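Local coordinates for probable GTP-binding protein EngB (Pyrococcus horikoshii, PDB 2CXX) that binds guanine nucleotides with magnesium as cofactor and is predicted to be needed for normal cell division and septation, at residues S15-R20 with I161-K166; V89-A94 with V129-K134. All coordinates share one frame; numbering follows the deposited sequence.

Ala165 N of contact 1 reaches Asn130 OD1 of contact 2 at 2.9 Å, probably a hydrogen bond, tying together two loops that hold the guanine of GDP. The contacts have centres about 10 Å apart, and both are built on neighbouring strands of one sheet: Ile161 O lies 2.9 Å from Val129 N, where strand 160-162 runs beside strand 125-130. Contact 1 joins the phosphate-binding helix to the last base-binding loop, while contact 2 positions the preceding one. Between them the base is sandwiched, the aliphatic chain of Lys166 over one face and that of Lys131 over the opposite face. Along the chain, contact 2 is nested inside the loop that contact 1 closes.

Contact 1. Residues S15-R20 with I161-K166; sequences STLIYR and IPISAK. With GDP (guanosine-5'-diphosphate), chain D.
Ile163 CD1 faces the fork of Leu17, 3.9 Å from both CD1 and CD2, the two side chains crossing at about a right angle. Its CG1 stands between backbone N and carbonyl carbon (chi1 52°), which sends CD1 toward helix 14-22; Leu174 of helix 171-184 packs on both residues. Next, Ser164 turns to the nucleotide, OG 3.1 Å from GDP O6. Ala165, the central residue of the Ser-Ala-Lys (G5) motif of GTPases, presses CB against Thr16 CG2 at 3.7 Å and lies against the backbone N of Leu17. Its carbonyl O accepts from Arg20 NE at 2.8 Å, the donor nearly on the C=O line (167°) but the oxygen tilted from the guanidinium plane. The chain of Arg20 bends at chi2 (-56°), and the guanidinium presents its NE and NH2 edge to the two carbonyls. Lys166 N donates to GDP O6 at 3.2 Å, and its carbonyl O receives Arg20 NH2 from above the carbonyl plane, a bond whose 2.5 Å length is doubtful. From the P-loop end of the helix, Thr16 N and OG1 both grip GDP O1A. One helix thus holds the alpha-phosphate while its arginine braces the loop whose amide reads the guanine carbonyl.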
loop_
_atom_site.group_PDB
_atom_site.type_symbol
_atom_site.label_atom_id
_atom_site.label_comp_id
_atom_site.label_asym_id
_atom_site.label_seq_id
_atom_site.Cartn_x
_atom_site.Cartn_y
_atom_site.Cartn_z
ATOM N N SER A 15 -8.828 2.247 -0.642
ATOM C CA SER A 15 -10.166 1.698 -0.907
ATOM C C SER A 15 -10.601 2.085 -2.331
ATOM O O SER A 15 -11.248 1.270 -3.012
ATOM C CB SER A 15 -11.196 2.184 0.129
ATOM O OG SER A 15 -11.252 3.598 0.101
ATOM N N THR A 16 -10.305 3.308 -2.793
ATOM C CA THR A 16 -10.603 3.689 -4.174
ATOM C C THR A 16 -9.892 2.760 -5.194
ATOM O O THR A 16 -10.485 2.278 -6.179
ATOM C CB THR A 16 -10.172 5.162 -4.482
ATOM O OG1 THR A 16 -10.867 6.060 -3.599
ATOM C CG2 THR A 16 -10.610 5.532 -5.907
ATOM N N LEU A 17 -8.636 2.447 -4.947
ATOM C CA LEU A 17 -7.878 1.572 -5.860
ATOM C C LEU A 17 -8.511 0.162 -5.885
ATOM O O LEU A 17 -8.680 -0.440 -6.926
ATOM C CB LEU A 17 -6.410 1.473 -5.392
ATOM C CG LEU A 17 -5.530 0.428 -6.060
ATOM C CD1 LEU A 17 -5.602 0.551 -7.597
ATOM C CD2 LEU A 17 -4.122 0.589 -5.555
ATOM N N ILE A 18 -8.864 -0.364 -4.719
ATOM C CA ILE A 18 -9.469 -1.695 -4.656
ATOM C C ILE A 18 -10.772 -1.731 -5.429
ATOM O O ILE A 18 -11.077 -2.739 -6.114
ATOM C CB ILE A 18 -9.691 -2.138 -3.221
ATOM C CG1 ILE A 18 -8.332 -2.474 -2.606
ATOM C CG2 ILE A 18 -10.602 -3.400 -3.200
ATOM C CD1 ILE A 18 -8.315 -2.766 -1.146
ATOM N N TYR A 19 -11.537 -0.659 -5.317
ATOM C CA TYR A 19 -12.773 -0.562 -6.106
ATOM C C TYR A 19 -12.453 -0.501 -7.607
ATOM O O TYR A 19 -13.165 -1.123 -8.402
ATOM C CB TYR A 19 -13.564 0.691 -5.678
ATOM C CG TYR A 19 -14.701 1.008 -6.613
ATOM C CD1 TYR A 19 -15.763 0.128 -6.756
ATOM C CD2 TYR A 19 -14.688 2.159 -7.397
ATOM C CE1 TYR A 19 -16.785 0.393 -7.668
ATOM C CE2 TYR A 19 -15.733 2.413 -8.309
ATOM C CZ TYR A 19 -16.741 1.522 -8.418
ATOM O OH TYR A 19 -17.718 1.769 -9.349
ATOM N N ARG A 20 -11.463 0.293 -8.028
ATOM C CA ARG A 20 -11.104 0.314 -9.468
ATOM C C ARG A 20 -10.684 -1.071 -10.002
ATOM O O ARG A 20 -11.006 -1.459 -11.141
ATOM C CB ARG A 20 -9.951 1.260 -9.724
ATOM C CG ARG A 20 -10.307 2.671 -9.623
ATOM C CD ARG A 20 -11.451 2.996 -10.566
ATOM N NE ARG A 20 -11.666 4.432 -10.601
ATOM C CZ ARG A 20 -12.428 5.026 -11.499
ATOM N NH1 ARG A 20 -13.032 4.279 -12.431
ATOM N NH2 ARG A 20 -12.592 6.342 -11.462
ATOM N N ILE A 161 4.755 1.557 -9.456
ATOM C CA ILE A 161 3.815 1.755 -10.553
ATOM C C ILE A 161 2.935 2.975 -10.284
ATOM O O ILE A 161 2.051 2.950 -9.400
ATOM C CB ILE A 161 2.848 0.534 -10.708
ATOM C CG1 ILE A 161 3.649 -0.770 -10.776
ATOM C CG2 ILE A 161 1.967 0.721 -11.954
ATOM C CD1 ILE A 161 4.517 -0.937 -11.970
ATOM N N PRO A 162 3.186 4.074 -10.999
ATOM C CA PRO A 162 2.327 5.231 -10.744
ATOM C C PRO A 162 0.920 5.049 -11.361
ATOM O O PRO A 162 0.742 4.551 -12.483
ATOM C CB PRO A 162 3.123 6.388 -11.342
ATOM C CG PRO A 162 3.911 5.756 -12.434
ATOM C CD PRO A 162 4.270 4.378 -11.960
ATOM N N ILE A 163 -0.107 5.440 -10.600
ATOM C CA ILE A 163 -1.496 5.304 -11.077
ATOM C C ILE A 163 -2.331 6.497 -10.574
ATOM O O ILE A 163 -1.876 7.289 -9.736
ATOM C CB ILE A 163 -2.176 4.036 -10.445
ATOM C CG1 ILE A 163 -1.980 4.116 -8.919
ATOM C CG2 ILE A 163 -1.481 2.724 -10.876
ATOM C CD1 ILE A 163 -2.771 3.124 -8.132
ATOM N N SER A 164 -3.533 6.631 -11.129
ATOM C CA SER A 164 -4.527 7.539 -10.545
ATOM C C SER A 164 -5.761 6.661 -10.349
ATOM O O SER A 164 -6.439 6.342 -11.307
ATOM C CB SER A 164 -4.940 8.720 -11.424
ATOM O OG SER A 164 -6.033 9.392 -10.791
ATOM N N ALA A 165 -6.029 6.255 -9.102
ATOM C CA ALA A 165 -7.187 5.448 -8.791
ATOM C C ALA A 165 -8.452 6.275 -9.062
ATOM O O ALA A 165 -9.533 5.698 -9.362
ATOM C CB ALA A 165 -7.170 5.022 -7.298
ATOM N N LYS A 166 -8.314 7.592 -8.950
ATOM C CA LYS A 166 -9.447 8.477 -9.165
ATOM C C LYS A 166 -9.902 8.473 -10.603
ATOM O O LYS A 166 -11.074 8.293 -10.852
ATOM C CB LYS A 166 -9.131 9.922 -8.783
ATOM C CG LYS A 166 -10.234 10.940 -9.165
ATOM C CD LYS A 166 -10.032 12.239 -8.422
ATOM C CE LYS A 166 -11.338 13.103 -8.381
ATOM N NZ LYS A 166 -11.172 14.282 -7.464
HETATM P PB GDP D . -8.102 5.231 1.841
HETATM O O1B GDP D . -8.298 5.857 3.180
HETATM O O2B GDP D . -6.562 5.079 1.514
HETATM O O3B GDP D . -9.012 4.084 1.453
HETATM O O3A GDP D . -8.520 6.371 0.818
HETATM P PA GDP D . -9.750 6.697 -0.149
HETATM O O1A GDP D . -9.809 5.702 -1.240
HETATM O O2A GDP D . -11.090 6.756 0.672
HETATM O "O5'" GDP D . -9.325 8.072 -0.856
HETATM C "C5'" GDP D . -9.087 9.075 0.086
HETATM C "C4'" GDP D . -9.161 10.450 -0.588
HETATM O "O4'" GDP D . -8.194 10.511 -1.727
HETATM C "C3'" GDP D . -10.450 10.813 -1.244
HETATM O "O3'" GDP D . -11.092 12.089 -1.126
HETATM C "C2'" GDP D . -10.331 10.237 -2.671
HETATM O "O2'" GDP D . -11.212 10.995 -3.583
HETATM C "C1'" GDP D . -8.924 10.754 -2.985
HETATM N N9 GDP D . -8.221 10.011 -4.040
HETATM C C8 GDP D . -8.067 8.613 -4.181
HETATM N N7 GDP D . -7.364 8.355 -5.230
HETATM C C5 GDP D . -7.017 9.533 -5.838
HETATM C C6 GDP D . -6.264 9.894 -6.997
HETATM O O6 GDP D . -5.768 9.077 -7.708
HETATM N N1 GDP D . -6.105 11.241 -7.308
HETATM C C2 GDP D . -6.667 12.209 -6.524
HETATM N N2 GDP D . -6.488 13.526 -6.879
HETATM N N3 GDP D . -7.372 11.902 -5.445
HETATM C C4 GDP D . -7.565 10.586 -5.075
#

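Contact 2. Residues V89-A94 with V129-K134; sequences VVDGKA and VNKLDK. With GDP (guanosine-5'-diphosphate), chain D.
Val90 pairs with Val129 and Asp91 with Asn130 in parallel register, the latter two CA atoms 5.0 Å apart, where strands 85-91 and 125-130 end side by side in the Ras-like sheet. Asn130 N donates to Val90 O, and Gly92 N returns the bond to Asn130 O at 2.8 Å, carrying the pairing one residue past the first strand. Here begins the Asn-Lys-x-Asp (G4) motif that recognises guanine. Lys131 takes a left-handed backbone turn (phi 72°), after which the chain enters a short 3-10 segment. On the face away from the nucleotide, Val129 CG1 rests on Gly92 CA at 3.6 Å, and Val90 meets Val129 through their CG2 methyls. On the other face, Asp91 divides its carboxylate: OD1 caps the turn into the following helix by accepting from Ala94 N, with a weak second bond from Lys93 N, while OD2 forms a salt bridge with Lys131 NZ at 2.9 Å, the ammonium standing above the carboxylate plane. Lys131 NZ also bonds to Asn11 O of the P-loop; its tip held by these two oxygens, the extended chain lies over the base, CG 3.7 Å from GDP C6. Asn130 ND2 donates to Val12 O and lies 3.1 Å from GDP N7. At the rim the side chains of Lys93 and Lys134 cross at about a right angle, CD of the first against CB of the second, and a water accepts from Lys134 NZ and donates to Asp91 OD2. Asp133 reads the base edge with both oxygens: OD1 takes GDP N1 at 2.7 Å, almost straight at 174°, and OD2 takes GDP N2 at 2.7 Å.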
loop_
_atom_site.group_PDB
_atom_site.type_symbol
_atom_site.label_atom_id
_atom_site.label_comp_id
_atom_site.label_asym_id
_atom_site.label_seq_id
_atom_site.Cartn_x
_atom_site.Cartn_y
_atom_site.Cartn_z
ATOM N N VAL A 89 0.075 0.887 -1.134
ATOM C CA VAL A 89 -0.430 2.092 -1.801
ATOM C C VAL A 89 0.150 3.296 -1.099
ATOM O O VAL A 89 0.064 3.368 0.095
ATOM C CB VAL A 89 -1.932 2.158 -1.659
ATOM C CG1 VAL A 89 -2.485 3.225 -2.575
ATOM C CG2 VAL A 89 -2.545 0.774 -2.013
ATOM N N VAL A 90 0.777 4.216 -1.835
ATOM C CA VAL A 90 1.297 5.460 -1.255
ATOM C C VAL A 90 0.717 6.609 -2.011
ATOM O O VAL A 90 0.277 6.475 -3.157
ATOM C CB VAL A 90 2.830 5.586 -1.276
ATOM C CG1 VAL A 90 3.444 4.317 -0.548
ATOM C CG2 VAL A 90 3.324 5.702 -2.660
ATOM N N ASP A 91 0.723 7.772 -1.362
ATOM C CA ASP A 91 0.180 8.981 -1.969
ATOM C C ASP A 91 1.463 9.625 -2.541
ATOM O O ASP A 91 2.273 10.099 -1.786
ATOM C CB ASP A 91 -0.475 9.819 -0.859
ATOM C CG ASP A 91 -0.895 11.199 -1.317
ATOM O OD1 ASP A 91 -0.339 11.676 -2.330
ATOM O OD2 ASP A 91 -1.757 11.796 -0.634
ATOM N N GLY A 92 1.619 9.575 -3.869
ATOM C CA GLY A 92 2.837 10.087 -4.508
ATOM C C GLY A 92 3.130 11.564 -4.243
ATOM O O GLY A 92 4.299 11.989 -4.169
ATOM N N LYS A 93 2.073 12.361 -4.125
ATOM C CA LYS A 93 2.285 13.800 -3.802
ATOM C C LYS A 93 2.736 14.010 -2.359
ATOM O O LYS A 93 3.735 14.711 -2.104
ATOM C CB LYS A 93 1.004 14.628 -4.029
ATOM C CG LYS A 93 1.318 16.149 -3.834
ATOM C CD LYS A 93 0.147 17.044 -4.097
ATOM C CE LYS A 93 0.567 18.537 -3.948
ATOM N NZ LYS A 93 1.352 18.727 -2.676
ATOM N N ALA A 94 2.029 13.432 -1.387
ATOM C CA ALA A 94 2.386 13.640 -0.003
ATOM C C ALA A 94 3.571 12.884 0.588
ATOM O O ALA A 94 4.332 13.428 1.398
ATOM C CB ALA A 94 1.123 13.394 0.909
ATOM N N VAL A 129 1.934 4.010 -6.707
ATOM C CA VAL A 129 2.166 5.420 -6.416
ATOM C C VAL A 129 0.923 6.175 -6.916
ATOM O O VAL A 129 0.811 6.575 -8.074
ATOM C CB VAL A 129 3.466 5.884 -7.077
ATOM C CG1 VAL A 129 3.700 7.360 -6.686
ATOM C CG2 VAL A 129 4.665 4.968 -6.573
ATOM N N ASN A 130 -0.000 6.386 -5.996
ATOM C CA ASN A 130 -1.293 6.935 -6.328
ATOM C C ASN A 130 -1.318 8.449 -6.327
ATOM O O ASN A 130 -0.406 9.106 -5.818
ATOM C CB ASN A 130 -2.345 6.373 -5.354
ATOM C CG ASN A 130 -3.782 6.568 -5.857
ATOM O OD1 ASN A 130 -4.024 6.484 -7.050
ATOM N ND2 ASN A 130 -4.736 6.783 -4.952
ATOM N N LYS A 131 -2.377 8.957 -6.928
ATOM C CA LYS A 131 -2.658 10.399 -7.073
ATOM C C LYS A 131 -1.712 11.017 -8.083
ATOM O O LYS A 131 -1.288 12.173 -7.980
ATOM C CB LYS A 131 -2.573 11.130 -5.739
ATOM C CG LYS A 131 -3.478 10.442 -4.658
ATOM C CD LYS A 131 -3.761 11.371 -3.481
ATOM C CE LYS A 131 -4.621 10.711 -2.352
ATOM N NZ LYS A 131 -4.604 11.610 -1.130
ATOM N N LEU A 132 -1.422 10.235 -9.106
ATOM C CA LEU A 132 -0.508 10.714 -10.119
ATOM C C LEU A 132 -0.925 12.062 -10.729
ATOM O O LEU A 132 -0.082 12.884 -11.159
ATOM C CB LEU A 132 -0.423 9.655 -11.209
ATOM C CG LEU A 132 0.427 9.948 -12.428
ATOM C CD1 LEU A 132 1.827 10.375 -11.969
ATOM C CD2 LEU A 132 0.476 8.681 -13.300
ATOM N N ASP A 133 -2.237 12.288 -10.757
ATOM C CA ASP A 133 -2.787 13.512 -11.314
ATOM C C ASP A 133 -2.378 14.774 -10.522
ATOM O O ASP A 133 -2.523 15.897 -11.007
ATOM C CB ASP A 133 -4.317 13.351 -11.380
ATOM C CG ASP A 133 -4.923 12.984 -10.043
ATOM O OD1 ASP A 133 -4.739 11.831 -9.590
ATOM O OD2 ASP A 133 -5.609 13.843 -9.454
ATOM N N LYS A 134 -1.816 14.604 -9.333
ATOM C CA LYS A 134 -1.396 15.733 -8.492
ATOM C C LYS A 134 0.125 15.891 -8.527
ATOM O O LYS A 134 0.672 16.818 -7.913
ATOM C CB LYS A 134 -1.789 15.448 -7.016
ATOM C CG LYS A 134 -3.269 15.084 -6.762
ATOM C CD LYS A 134 -3.579 14.826 -5.256
ATOM C CE LYS A 134 -3.572 16.085 -4.439
ATOM N NZ LYS A 134 -3.621 15.803 -2.925
HETATM P PB GDP D . -8.102 5.231 1.841
HETATM O O1B GDP D . -8.298 5.857 3.180
HETATM O O2B GDP D . -6.562 5.079 1.514
HETATM O O3B GDP D . -9.012 4.084 1.453
HETATM O O3A GDP D . -8.520 6.371 0.818
HETATM P PA GDP D . -9.750 6.697 -0.149
HETATM O O1A GDP D . -9.809 5.702 -1.240
HETATM O O2A GDP D . -11.090 6.756 0.672
HETATM O "O5'" GDP D . -9.325 8.072 -0.856
HETATM C "C5'" GDP D . -9.087 9.075 0.086
HETATM C "C4'" GDP D . -9.161 10.450 -0.588
HETATM O "O4'" GDP D . -8.194 10.511 -1.727
HETATM C "C3'" GDP D . -10.450 10.813 -1.244
HETATM O "O3'" GDP D . -11.092 12.089 -1.126
HETATM C "C2'" GDP D . -10.331 10.237 -2.671
HETATM O "O2'" GDP D . -11.212 10.995 -3.583
HETATM C "C1'" GDP D . -8.924 10.754 -2.985
HETATM N N9 GDP D . -8.221 10.011 -4.040
HETATM C C8 GDP D . -8.067 8.613 -4.181
HETATM N N7 GDP D . -7.364 8.355 -5.230
HETATM C C5 GDP D . -7.017 9.533 -5.838
HETATM C C6 GDP D . -6.264 9.894 -6.997
HETATM O O6 GDP D . -5.768 9.077 -7.708
HETATM N N1 GDP D . -6.105 11.241 -7.308
HETATM C C2 GDP D . -6.667 12.209 -6.524
HETATM N N2 GDP D . -6.488 13.526 -6.879
HETATM N N3 GDP D . -7.372 11.902 -5.445
HETATM C C4 GDP D . -7.565 10.586 -5.075
HETATM O O HOH W 1 -1.701 14.554 -1.540
#